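PDB 1UZ5: molybdopterin molybdotransferase from Pyrococcus horikoshii, which probably catalyses the transfer of molybdate to adenylyl-molybdopterin, releasing AMP and yielding Mo-molybdopterin in molybdenum cofactor biosynthesis. Local coordinates for residues A[190-195]-A[226-231]. Sequence-based numbering, arbitrary orientation.
Sequences NEIVPP and MGVARD
N190 and R230 meet at the surface of the probable molybdopterin-binding domain, an alpha/beta fold, where the chain after strand 182-188, including the short strand 192-193 that pairs with strand 204-205, runs back over the end of the outermost strand 222-229. The two segments run antiparallel, yet side chains do most of the joining, and N190 is a worked example of how one amide can tie a loop to the end of a strand. Its CB lies 3.3 Å from R230 NH1. CG, anti to the carbonyl carbon (chi1 -62°), comes 3.6 Å from R230 CZ and nearly as close to D231 N. OD1 then serves both: it accepts a hydrogen bond from D231 N at 2.8 Å, with the donor 45° out of the carbonyl plane, and it rests over the centre of one guanidinium face, 3.1 Å above it. From this position over the face, the positive charge would probably polarise the carbonyl. ND2, at the tip, lies against D231 CB, at 3.6 Å.

Farther along, the contact turns apolar. V228 faces segment 190-195, its CG2 meeting I192 CG2 and P194 CG, while A229, pointing away from that segment, packs on helix 233-246. An alanine in place of V228 would probably open a gap where I192 CG2 and P194 CG now meet a methyl. V228 CG1 lies against the backbone, 3.5 Å from I192 O.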
loop_
_atom_site.group_PDB
_atom_site.type_symbol
_atom_site.label_atom_id
_atom_site.label_comp_id
_atom_site.label_asym_id
_atom_site.label_seq_id
_atom_site.Cartn_x
_atom_site.Cartn_y
_atom_site.Cartn_z
ATOM N N ASN A 190 -13.479 -33.419 -5.663
ATOM C CA ASN A 190 -14.022 -34.173 -6.787
ATOM C C ASN A 190 -15.281 -33.530 -7.350
ATOM O O ASN A 190 -15.685 -33.818 -8.476
ATOM C CB ASN A 190 -14.321 -35.617 -6.372
ATOM C CG ASN A 190 -13.078 -36.365 -5.940
ATOM O OD1 ASN A 190 -12.018 -36.244 -6.563
ATOM N ND2 ASN A 190 -13.200 -37.150 -4.875
ATOM N N GLU A 191 -15.897 -32.644 -6.575
ATOM C CA GLU A 191 -17.116 -31.974 -7.027
ATOM C C GLU A 191 -16.836 -30.659 -7.761
ATOM O O GLU A 191 -17.728 -30.096 -8.399
ATOM C CB GLU A 191 -18.035 -31.683 -5.832
ATOM C CG GLU A 191 -17.648 -30.447 -5.019
ATOM C CD GLU A 191 -16.494 -30.681 -4.056
ATOM O OE1 GLU A 191 -15.663 -31.581 -4.306
ATOM O OE2 GLU A 191 -16.414 -29.947 -3.047
ATOM N N ILE A 192 -15.600 -30.177 -7.688
ATOM C CA ILE A 192 -15.263 -28.898 -8.308
ATOM C C ILE A 192 -14.859 -28.893 -9.777
ATOM O O ILE A 192 -14.080 -29.726 -10.221
ATOM C CB ILE A 192 -14.143 -28.188 -7.508
ATOM C CG1 ILE A 192 -14.586 -28.009 -6.056
ATOM C CG2 ILE A 192 -13.836 -26.820 -8.130
ATOM C CD1 ILE A 192 -13.517 -27.442 -5.154
ATOM N N VAL A 193 -15.407 -27.939 -10.527
ATOM C CA VAL A 193 -15.066 -27.769 -11.937
ATOM C C VAL A 193 -14.824 -26.274 -12.192
ATOM O O VAL A 193 -15.389 -25.415 -11.506
ATOM C CB VAL A 193 -16.185 -28.275 -12.885
ATOM C CG1 VAL A 193 -16.519 -29.723 -12.555
ATOM C CG2 VAL A 193 -17.417 -27.397 -12.775
ATOM N N PRO A 194 -13.961 -25.942 -13.164
ATOM C CA PRO A 194 -13.671 -24.534 -13.474
ATOM C C PRO A 194 -14.866 -23.825 -14.116
ATOM O O PRO A 194 -15.651 -24.447 -14.837
ATOM C CB PRO A 194 -12.483 -24.630 -14.435
ATOM C CG PRO A 194 -11.832 -25.941 -14.064
ATOM C CD PRO A 194 -13.026 -26.837 -13.869
ATOM N N PRO A 195 -15.019 -22.513 -13.872
ATOM C CA PRO A 195 -16.156 -21.817 -14.483
ATOM C C PRO A 195 -16.077 -21.919 -16.002
ATOM O O PRO A 195 -15.012 -22.190 -16.557
ATOM C CB PRO A 195 -15.998 -20.385 -13.974
ATOM C CG PRO A 195 -14.514 -20.247 -13.841
ATOM C CD PRO A 195 -14.121 -21.560 -13.197
ATOM N N MET A 226 -3.470 -22.552 -10.657
ATOM C CA MET A 226 -2.978 -23.809 -11.214
ATOM C C MET A 226 -4.106 -24.712 -11.703
ATOM O O MET A 226 -3.882 -25.625 -12.495
ATOM C CB MET A 226 -2.159 -24.555 -10.165
ATOM C CG MET A 226 -0.957 -23.778 -9.657
ATOM S SD MET A 226 0.061 -23.221 -11.026
ATOM C CE MET A 226 0.615 -24.801 -11.695
ATOM N N GLY A 227 -5.319 -24.464 -11.222
ATOM C CA GLY A 227 -6.441 -25.285 -11.636
ATOM C C GLY A 227 -7.035 -26.128 -10.520
ATOM O O GLY A 227 -6.730 -25.946 -9.340
ATOM N N VAL A 228 -7.887 -27.069 -10.908
ATOM C CA VAL A 228 -8.566 -27.944 -9.963
ATOM C C VAL A 228 -7.943 -29.334 -9.873
ATOM O O VAL A 228 -7.689 -29.972 -10.886
ATOM C CB VAL A 228 -10.055 -28.101 -10.368
ATOM C CG1 VAL A 228 -10.747 -29.109 -9.457
ATOM C CG2 VAL A 228 -10.750 -26.749 -10.305
ATOM N N ALA A 229 -7.714 -29.808 -8.655
ATOM C CA ALA A 229 -7.154 -31.142 -8.459
ATOM C C ALA A 229 -8.196 -32.104 -7.868
ATOM O O ALA A 229 -8.916 -31.753 -6.930
ATOM C CB ALA A 229 -5.950 -31.072 -7.532
ATOM N N ARG A 230 -8.279 -33.311 -8.422
ATOM C CA ARG A 230 -9.200 -34.320 -7.903
ATOM C C ARG A 230 -8.700 -34.680 -6.508
ATOM O O ARG A 230 -7.515 -34.520 -6.209
ATOM C CB ARG A 230 -9.183 -35.568 -8.787
ATOM C CG ARG A 230 -9.832 -35.391 -10.151
ATOM C CD ARG A 230 -11.343 -35.520 -10.062
ATOM N NE ARG A 230 -11.750 -36.867 -9.659
ATOM C CZ ARG A 230 -13.011 -37.242 -9.457
ATOM N NH1 ARG A 230 -14.002 -36.375 -9.618
ATOM N NH2 ARG A 230 -13.283 -38.489 -9.091
ATOM N N ASP A 231 -9.589 -35.166 -5.651
ATOM C CA ASP A 231 -9.184 -35.527 -4.300
ATOM C C ASP A 231 -8.509 -36.901 -4.228
ATOM O O ASP A 231 -9.002 -37.808 -3.559
ATOM C CB ASP A 231 -10.390 -35.484 -3.356
ATOM C CG ASP A 231 -9.994 -35.638 -1.897
ATOM O OD1 ASP A 231 -9.129 -34.866 -1.433
ATOM O OD2 ASP A 231 -10.547 -36.523 -1.213
#